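Local coordinates for glycosyl hydrolase family 2, TIM barrel domain protein (Parabacteroides merdae ATCC 43184, PDB 6DXU) that probably hydrolyses beta-glucuronides, acting as a gut-bacterial beta-glucuronidase of glycoside hydrolase family 2, at residues 351-354 with 355-358; 614-617 with 618-622; 625-628 with 629-633. One frame throughout, in Å; residues are numbered along the deposited sequence.

Overall arrangement
Contacts 1, 2 and 3 form one cluster, their centres 11 to 15 Å apart, and each touches the other two. Contact 1 lies in the C-terminal part of helix 345-357 and contact 3 in helix 623-632, while contact 2 is the turn leading into that second helix. Contact 1 is partly buried, with an ion pair on its outer side and methionines inward; contacts 2 and 3 are largely buried. Their chemistry differs accordingly: carboxylates and waters on a tight turn in contact 2, aromatic rings and an amide in contact 3. Phe619 of contact 2 packs on Glu351 and Met354, and side chains of contact 3 hydrogen-bond to backbone carbonyls of contact 1.

Contact 1. Residues 351-354 with 355-358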
loop_
_atom_site.group_PDB
_atom_site.type_symbol
_atom_site.label_atom_id
_atom_site.label_comp_id
_atom_site.label_asym_id
_atom_site.label_seq_id
_atom_site.Cartn_x
_atom_site.Cartn_y
_atom_site.Cartn_z
ATOM N N GLU D 351 35.206 -22.839 22.689
ATOM C CA GLU D 351 34.311 -22.499 23.793
ATOM C C GLU D 351 33.540 -23.719 24.279
ATOM O O GLU D 351 33.397 -23.941 25.490
ATOM C CB GLU D 351 33.324 -21.394 23.380
ATOM C CG GLU D 351 32.535 -20.891 24.580
ATOM C CD GLU D 351 31.613 -19.735 24.258
ATOM O OE1 GLU D 351 31.978 -18.893 23.408
ATOM O OE2 GLU D 351 30.525 -19.672 24.863
ATOM N N MET D 352 32.978 -24.488 23.347
ATOM C CA MET D 352 32.174 -25.634 23.762
ATOM C C MET D 352 33.050 -26.723 24.369
ATOM O O MET D 352 32.626 -27.408 25.301
ATOM C CB MET D 352 31.365 -26.174 22.582
ATOM C CG MET D 352 30.349 -25.153 21.986
ATOM S SD MET D 352 29.244 -24.440 23.226
ATOM C CE MET D 352 28.392 -25.930 23.763
ATOM N N ARG D 353 34.270 -26.888 23.859
ATOM C CA ARG D 353 35.210 -27.812 24.488
ATOM C C ARG D 353 35.550 -27.376 25.915
ATOM O O ARG D 353 35.643 -28.218 26.820
ATOM C CB ARG D 353 36.469 -27.921 23.627
ATOM C CG ARG D 353 37.623 -28.683 24.296
ATOM C CD ARG D 353 37.501 -30.160 23.973
ATOM N NE ARG D 353 36.909 -30.892 25.083
ATOM C CZ ARG D 353 36.298 -32.066 24.967
ATOM N NH1 ARG D 353 35.802 -32.660 26.044
ATOM N NH2 ARG D 353 36.167 -32.633 23.775
ATOM N N MET D 354 35.751 -26.066 26.134
ATOM C CA MET D 354 35.987 -25.551 27.483
ATOM C C MET D 354 34.825 -25.863 28.420
ATOM O O MET D 354 35.037 -26.191 29.596
ATOM C CB MET D 354 36.207 -24.035 27.455
ATOM C CG MET D 354 37.590 -23.547 27.086
ATOM S SD MET D 354 37.644 -21.743 27.318
ATOM C CE MET D 354 37.660 -21.617 29.094
ATOM N N MET D 355 33.590 -25.713 27.934
ATOM C CA MET D 355 32.425 -26.057 28.746
ATOM C C MET D 355 32.427 -27.525 29.126
ATOM O O MET D 355 32.215 -27.876 30.291
ATOM C CB MET D 355 31.123 -25.758 27.990
ATOM C CG MET D 355 30.787 -24.338 27.853
ATOM S SD MET D 355 29.130 -24.278 27.143
ATOM C CE MET D 355 29.125 -22.531 26.737
ATOM N N LYS D 356 32.594 -28.404 28.135
ATOM C CA LYS D 356 32.588 -29.841 28.405
ATOM C C LYS D 356 33.679 -30.219 29.407
ATOM O O LYS D 356 33.427 -30.964 30.365
ATOM C CB LYS D 356 32.759 -30.603 27.089
ATOM C CG LYS D 356 32.770 -32.109 27.230
ATOM C CD LYS D 356 31.421 -32.627 27.657
ATOM C CE LYS D 356 31.533 -34.124 27.944
ATOM N NZ LYS D 356 30.215 -34.757 28.067
ATOM N N ASP D 357 34.878 -29.660 29.238
ATOM C CA ASP D 357 35.973 -29.905 30.172
ATOM C C ASP D 357 35.672 -29.369 31.565
ATOM O O ASP D 357 36.354 -29.747 32.524
ATOM C CB ASP D 357 37.264 -29.273 29.651
ATOM C CG ASP D 357 37.835 -30.012 28.460
ATOM O OD1 ASP D 357 37.361 -31.131 28.165
ATOM O OD2 ASP D 357 38.750 -29.465 27.812
ATOM N N MET D 358 34.683 -28.493 31.702
ATOM C CA MET D 358 34.275 -28.021 33.014
ATOM C C MET D 358 33.248 -28.929 33.665
ATOM O O MET D 358 32.916 -28.718 34.837
ATOM C CB MET D 358 33.709 -26.596 32.921
ATOM C CG MET D 358 33.720 -25.817 34.235
ATOM S SD MET D 358 33.026 -24.146 34.101
ATOM C CE MET D 358 31.268 -24.476 33.838
#
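Met355 N, Lys356 N and Asp357 N donate to Glu351 O, Met352 O and Arg353 O at 2.9 to 3.0 Å, the four-residue pattern of an alpha helix; Met358 N makes a weak bond to Met354 O and also donates to Met355 O. These residues form the C-terminal part of helix 345-357, which connects strands 323-331 and 362-364 as a beta-alpha-beta unit of the TIM barrel. On the outer side, Arg353 and Asp357 form a salt bridge one turn apart. The guanidinium comes side-on, NE at 3.1 Å and NH1 at 3.0 Å from the same oxygen, Asp357 OD1, and both nitrogens reach it from one face of the carboxylate, the two planes being 29° apart. CG of Arg353 stands opposite its backbone N (chi1 171°), and bends at chi2 and chi3 bring the guanidinium back over to Asp357. NH1 also rests 3.3 Å from Lys356 CG, whereas Lys356 NZ goes to Leu381 O. Inward, the extended Met355 side chain places SD 3.8 Å from CE of the doubly bent Met352. Met355 CE lies 3.7 Å from Glu351 OE2, a carboxylate oxygen that pairs with Arg332. Because both N-H groups meet a single oxygen along bent paths of about 140°, the pair probably depends more on charge than on precise direction, and Arg353 may offset the negative charge of Asp357.

Contact 2. Residues 614-617 with 618-622; sequences VVER and DFTPK
Val615 and Pro621 face each other as the single bridge of a hairpin-like loop, a non-hydrogen-bonded antiparallel pair with bonds on both flanks: Glu616 N to Thr620 O at 2.7 Å and Lys622 N to Val614 O at 2.9 Å. Its tip is a type I turn from Glu616 to Phe619, closed by Phe619 N on Glu616 O; Phe619 itself is left-handed (phi 85°), as in a G1 bulge. Glu616 and Thr620 run side by side, OE2 of the former 3.4 Å from CG2 of the latter. Asp618 makes an Asx turn: its OD1 takes Thr620 N at 3.0 Å and Thr620 OG1 at 2.7 Å, both from the same face of the carboxylate. With an alanine at Asp618, Thr620 N and OG1 would probably lose their common acceptor, leaving the threonine hydroxyl free to turn. Although Glu616 OE1 and Asp618 OD1 are like charges 4.4 Å apart, one water donates to Glu616 OE1 and to Asp618 OD2, which probably eases the repulsion. Farther out, Arg617 NE pairs with Asp335, and Val615 packs on Met354 of helix 345-357. Lys622, its chain stretched out past CG, delivers NZ to Ser519 O, Gly613 O and Asp595 OD1.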
loop_
_atom_site.group_PDB
_atom_site.type_symbol
_atom_site.label_atom_id
_atom_site.label_comp_id
_atom_site.label_asym_id
_atom_site.label_seq_id
_atom_site.Cartn_x
_atom_site.Cartn_y
_atom_site.Cartn_z
ATOM N N VAL D 614 32.158 -17.343 34.256
ATOM C CA VAL D 614 33.306 -18.000 34.866
ATOM C C VAL D 614 34.475 -18.023 33.906
ATOM O O VAL D 614 35.557 -18.526 34.243
ATOM C CB VAL D 614 32.925 -19.411 35.361
ATOM C CG1 VAL D 614 31.757 -19.311 36.311
ATOM C CG2 VAL D 614 32.619 -20.351 34.202
ATOM N N VAL D 615 34.288 -17.471 32.717
ATOM C CA VAL D 615 35.334 -17.315 31.722
ATOM C C VAL D 615 35.264 -15.881 31.220
ATOM O O VAL D 615 34.168 -15.322 31.078
ATOM C CB VAL D 615 35.146 -18.331 30.577
ATOM C CG1 VAL D 615 36.172 -18.105 29.495
ATOM C CG2 VAL D 615 35.240 -19.773 31.135
ATOM N N GLU D 616 36.428 -15.271 30.982
ATOM C CA GLU D 616 36.453 -13.921 30.432
ATOM C C GLU D 616 36.055 -13.940 28.957
ATOM O O GLU D 616 36.080 -14.978 28.288
ATOM C CB GLU D 616 37.850 -13.294 30.575
ATOM C CG GLU D 616 38.381 -13.202 32.032
ATOM C CD GLU D 616 39.742 -12.509 32.093
ATOM O OE1 GLU D 616 39.839 -11.364 31.605
ATOM O OE2 GLU D 616 40.714 -13.115 32.597
ATOM N N ARG D 617 35.727 -12.755 28.442
ATOM C CA ARG D 617 35.181 -12.626 27.096
ATOM C C ARG D 617 36.179 -13.034 26.019
ATOM O O ARG D 617 35.781 -13.212 24.860
ATOM C CB ARG D 617 34.686 -11.179 26.893
ATOM C CG ARG D 617 33.749 -10.970 25.716
ATOM C CD ARG D 617 33.130 -9.564 25.755
ATOM N NE ARG D 617 32.296 -9.263 24.590
ATOM C CZ ARG D 617 32.640 -8.404 23.632
ATOM N NH1 ARG D 617 33.808 -7.753 23.693
ATOM N NH2 ARG D 617 31.814 -8.191 22.611
ATOM N N ASP D 618 37.457 -13.222 26.377
ATOM C CA ASP D 618 38.480 -13.673 25.446
ATOM C C ASP D 618 38.889 -15.133 25.664
ATOM O O ASP D 618 39.923 -15.562 25.137
ATOM C CB ASP D 618 39.706 -12.760 25.547
ATOM C CG ASP D 618 40.421 -12.879 26.891
ATOM O OD1 ASP D 618 39.956 -13.631 27.785
ATOM O OD2 ASP D 618 41.445 -12.190 27.060
ATOM N N PHE D 619 38.114 -15.895 26.434
ATOM C CA PHE D 619 38.310 -17.317 26.786
ATOM C C PHE D 619 39.228 -17.521 27.996
ATOM O O PHE D 619 39.467 -18.682 28.364
ATOM C CB PHE D 619 38.849 -18.184 25.629
ATOM C CG PHE D 619 37.866 -18.400 24.514
ATOM C CD1 PHE D 619 36.518 -18.579 24.793
ATOM C CD2 PHE D 619 38.291 -18.441 23.192
ATOM C CE1 PHE D 619 35.593 -18.788 23.767
ATOM C CE2 PHE D 619 37.379 -18.655 22.154
ATOM C CZ PHE D 619 36.030 -18.834 22.443
ATOM N N THR D 620 39.756 -16.474 28.612
ATOM C CA THR D 620 40.614 -16.696 29.777
ATOM C C THR D 620 39.765 -17.201 30.933
ATOM O O THR D 620 38.839 -16.500 31.356
ATOM C CB THR D 620 41.341 -15.423 30.194
ATOM O OG1 THR D 620 42.012 -14.865 29.060
ATOM C CG2 THR D 620 42.377 -15.753 31.297
ATOM N N PRO D 621 40.038 -18.382 31.477
ATOM C CA PRO D 621 39.237 -18.865 32.606
ATOM C C PRO D 621 39.423 -17.974 33.823
ATOM O O PRO D 621 40.529 -17.509 34.111
ATOM C CB PRO D 621 39.793 -20.274 32.859
ATOM C CG PRO D 621 40.652 -20.598 31.676
ATOM C CD PRO D 621 41.114 -19.319 31.108
ATOM N N LYS D 622 38.326 -17.739 34.537
ATOM C CA LYS D 622 38.379 -17.111 35.849
ATOM C C LYS D 622 38.600 -18.178 36.918
ATOM O O LYS D 622 38.540 -19.377 36.650
ATOM C CB LYS D 622 37.093 -16.333 36.135
ATOM C CG LYS D 622 36.801 -15.182 35.167
ATOM C CD LYS D 622 35.671 -14.322 35.703
ATOM C CE LYS D 622 35.019 -13.478 34.621
ATOM N NZ LYS D 622 33.808 -12.785 35.164
HETATM O O HOH W 1 40.991 -14.750 34.727
HETATM O O HOH W 2 41.723 -11.250 29.498
#

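Contact 3. Residues 625-628 with 629-633; sequences YYVF and QSYWT
Phe628 and Trp632, one turn apart on helix 623-632, send their rings alongside each other in the same direction. Both place CG opposite the carbonyl carbon, and Phe628 CD1 comes over one face of the indole, 3.4 Å from Trp632 CH2 and displaced toward the rim. The ring planes are 57° apart with centroids at 4.7 Å, an oblique pair.

Gln629 is the polar counterpart. Its CG lies across from the backbone N (chi1 -170°) and the chain stays extended, which carries the amide to Tyr625 and Tyr626. NE2 lies 3.8 Å from Tyr625 CE1, while OE1 is 3.6 Å from Tyr626 CD1. The amide plane is steeply inclined to both rings. NE2 spends its hydrogen bond on Asp357 O.

Ser630 takes the rotamer with OG between N and the carbonyl carbon (chi1 70°), from which OG donates to Val627 O at 2.7 Å. That oxygen also accepts Tyr631 N, at a longer 3.3 Å, and lies in plane at the edge of the Tyr631 ring. Thr633, the first residue to leave helical geometry, turns OG1 back onto Gln629 O at 2.7 Å. These are the last turns of the helix, where the bonds from Tyr631 N and Trp632 N to Phe628 O are weak and two side-chain hydroxyls bond back to backbone carbonyls.

Around the helix, Phe628 packs on Ile572 and Leu576 of helix 565-579 and meets Tyr590 edge-to-face. Tyr631 OH bonds to Asp573 of that same helix, and Val627 and Ser630 lie against Tyr661 of strand 655-662.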
loop_
_atom_site.group_PDB
_atom_site.type_symbol
_atom_site.label_atom_id
_atom_site.label_comp_id
_atom_site.label_asym_id
_atom_site.label_seq_id
_atom_site.Cartn_x
_atom_site.Cartn_y
_atom_site.Cartn_z
ATOM N N TYR D 625 35.869 -20.926 37.204
ATOM C CA TYR D 625 35.824 -22.074 36.303
ATOM C C TYR D 625 36.262 -23.342 37.019
ATOM O O TYR D 625 35.656 -24.409 36.846
ATOM C CB TYR D 625 36.714 -21.803 35.090
ATOM C CG TYR D 625 36.821 -22.937 34.080
ATOM C CD1 TYR D 625 37.790 -23.916 34.207
ATOM C CD2 TYR D 625 35.961 -23.006 32.984
ATOM C CE1 TYR D 625 37.899 -24.944 33.285
ATOM C CE2 TYR D 625 36.060 -24.018 32.051
ATOM C CZ TYR D 625 37.032 -24.991 32.212
ATOM O OH TYR D 625 37.149 -26.003 31.298
ATOM N N TYR D 626 37.296 -23.239 37.852
ATOM C CA TYR D 626 37.834 -24.422 38.518
ATOM C C TYR D 626 36.940 -24.904 39.645
ATOM O O TYR D 626 37.011 -26.086 40.014
ATOM C CB TYR D 626 39.244 -24.113 39.020
ATOM C CG TYR D 626 40.103 -23.698 37.861
ATOM C CD1 TYR D 626 40.648 -24.653 37.012
ATOM C CD2 TYR D 626 40.288 -22.365 37.554
ATOM C CE1 TYR D 626 41.404 -24.280 35.918
ATOM C CE2 TYR D 626 41.038 -21.986 36.470
ATOM C CZ TYR D 626 41.589 -22.943 35.658
ATOM O OH TYR D 626 42.338 -22.556 34.573
ATOM N N VAL D 627 36.081 -24.032 40.174
ATOM C CA VAL D 627 35.120 -24.481 41.173
ATOM C C VAL D 627 34.164 -25.491 40.547
ATOM O O VAL D 627 34.015 -26.618 41.032
ATOM C CB VAL D 627 34.367 -23.285 41.779
ATOM C CG1 VAL D 627 33.432 -23.770 42.901
ATOM C CG2 VAL D 627 35.329 -22.207 42.266
ATOM N N PHE D 628 33.529 -25.105 39.432
ATOM C CA PHE D 628 32.668 -26.030 38.697
ATOM C C PHE D 628 33.422 -27.298 38.316
ATOM O O PHE D 628 32.936 -28.412 38.532
ATOM C CB PHE D 628 32.116 -25.347 37.441
ATOM C CG PHE D 628 30.933 -24.449 37.696
ATOM C CD1 PHE D 628 29.675 -24.986 37.944
ATOM C CD2 PHE D 628 31.065 -23.070 37.664
ATOM C CE1 PHE D 628 28.582 -24.157 38.170
ATOM C CE2 PHE D 628 29.977 -22.244 37.888
ATOM C CZ PHE D 628 28.736 -22.784 38.142
ATOM N N GLN D 629 34.623 -27.149 37.755
ATOM C CA GLN D 629 35.352 -28.318 37.277
ATOM C C GLN D 629 35.649 -29.284 38.417
ATOM O O GLN D 629 35.583 -30.509 38.236
ATOM C CB GLN D 629 36.644 -27.883 36.590
ATOM C CG GLN D 629 37.369 -28.983 35.851
ATOM C CD GLN D 629 38.598 -28.463 35.144
ATOM O OE1 GLN D 629 39.476 -27.872 35.769
ATOM N NE2 GLN D 629 38.669 -28.675 33.836
ATOM N N SER D 630 35.926 -28.751 39.613
ATOM C CA SER D 630 36.284 -29.608 40.746
ATOM C C SER D 630 35.098 -30.425 41.244
ATOM O O SER D 630 35.282 -31.524 41.797
ATOM C CB SER D 630 36.847 -28.758 41.888
ATOM O OG SER D 630 35.839 -27.962 42.492
ATOM N N TYR D 631 33.886 -29.910 41.058
ATOM C CA TYR D 631 32.664 -30.587 41.464
ATOM C C TYR D 631 32.089 -31.488 40.384
ATOM O O TYR D 631 31.392 -32.450 40.713
ATOM C CB TYR D 631 31.600 -29.563 41.848
ATOM C CG TYR D 631 31.613 -29.092 43.284
ATOM C CD1 TYR D 631 32.262 -27.917 43.639
ATOM C CD2 TYR D 631 30.920 -29.784 44.269
ATOM C CE1 TYR D 631 32.238 -27.451 44.934
ATOM C CE2 TYR D 631 30.900 -29.341 45.567
ATOM C CZ TYR D 631 31.562 -28.167 45.894
ATOM O OH TYR D 631 31.543 -27.706 47.184
ATOM N N TRP D 632 32.351 -31.198 39.108
ATOM C CA TRP D 632 31.566 -31.753 38.014
ATOM C C TRP D 632 32.321 -32.727 37.115
ATOM O O TRP D 632 31.713 -33.293 36.200
ATOM C CB TRP D 632 30.998 -30.604 37.156
ATOM C CG TRP D 632 29.793 -29.918 37.759
ATOM C CD1 TRP D 632 29.204 -30.189 38.966
ATOM C CD2 TRP D 632 29.024 -28.853 37.171
ATOM N NE1 TRP D 632 28.115 -29.367 39.157
ATOM C CE2 TRP D 632 27.985 -28.535 38.074
ATOM C CE3 TRP D 632 29.113 -28.144 35.970
ATOM C CZ2 TRP D 632 27.027 -27.537 37.807
ATOM C CZ3 TRP D 632 28.163 -27.149 35.705
ATOM C CH2 TRP D 632 27.141 -26.854 36.624
ATOM N N THR D 633 33.616 -32.948 37.334
ATOM C CA THR D 633 34.394 -33.802 36.446
ATOM C C THR D 633 35.129 -34.863 37.254
ATOM O O THR D 633 35.356 -34.710 38.458
ATOM C CB THR D 633 35.414 -33.009 35.622
ATOM O OG1 THR D 633 36.376 -32.409 36.501
ATOM C CG2 THR D 633 34.714 -31.906 34.806
#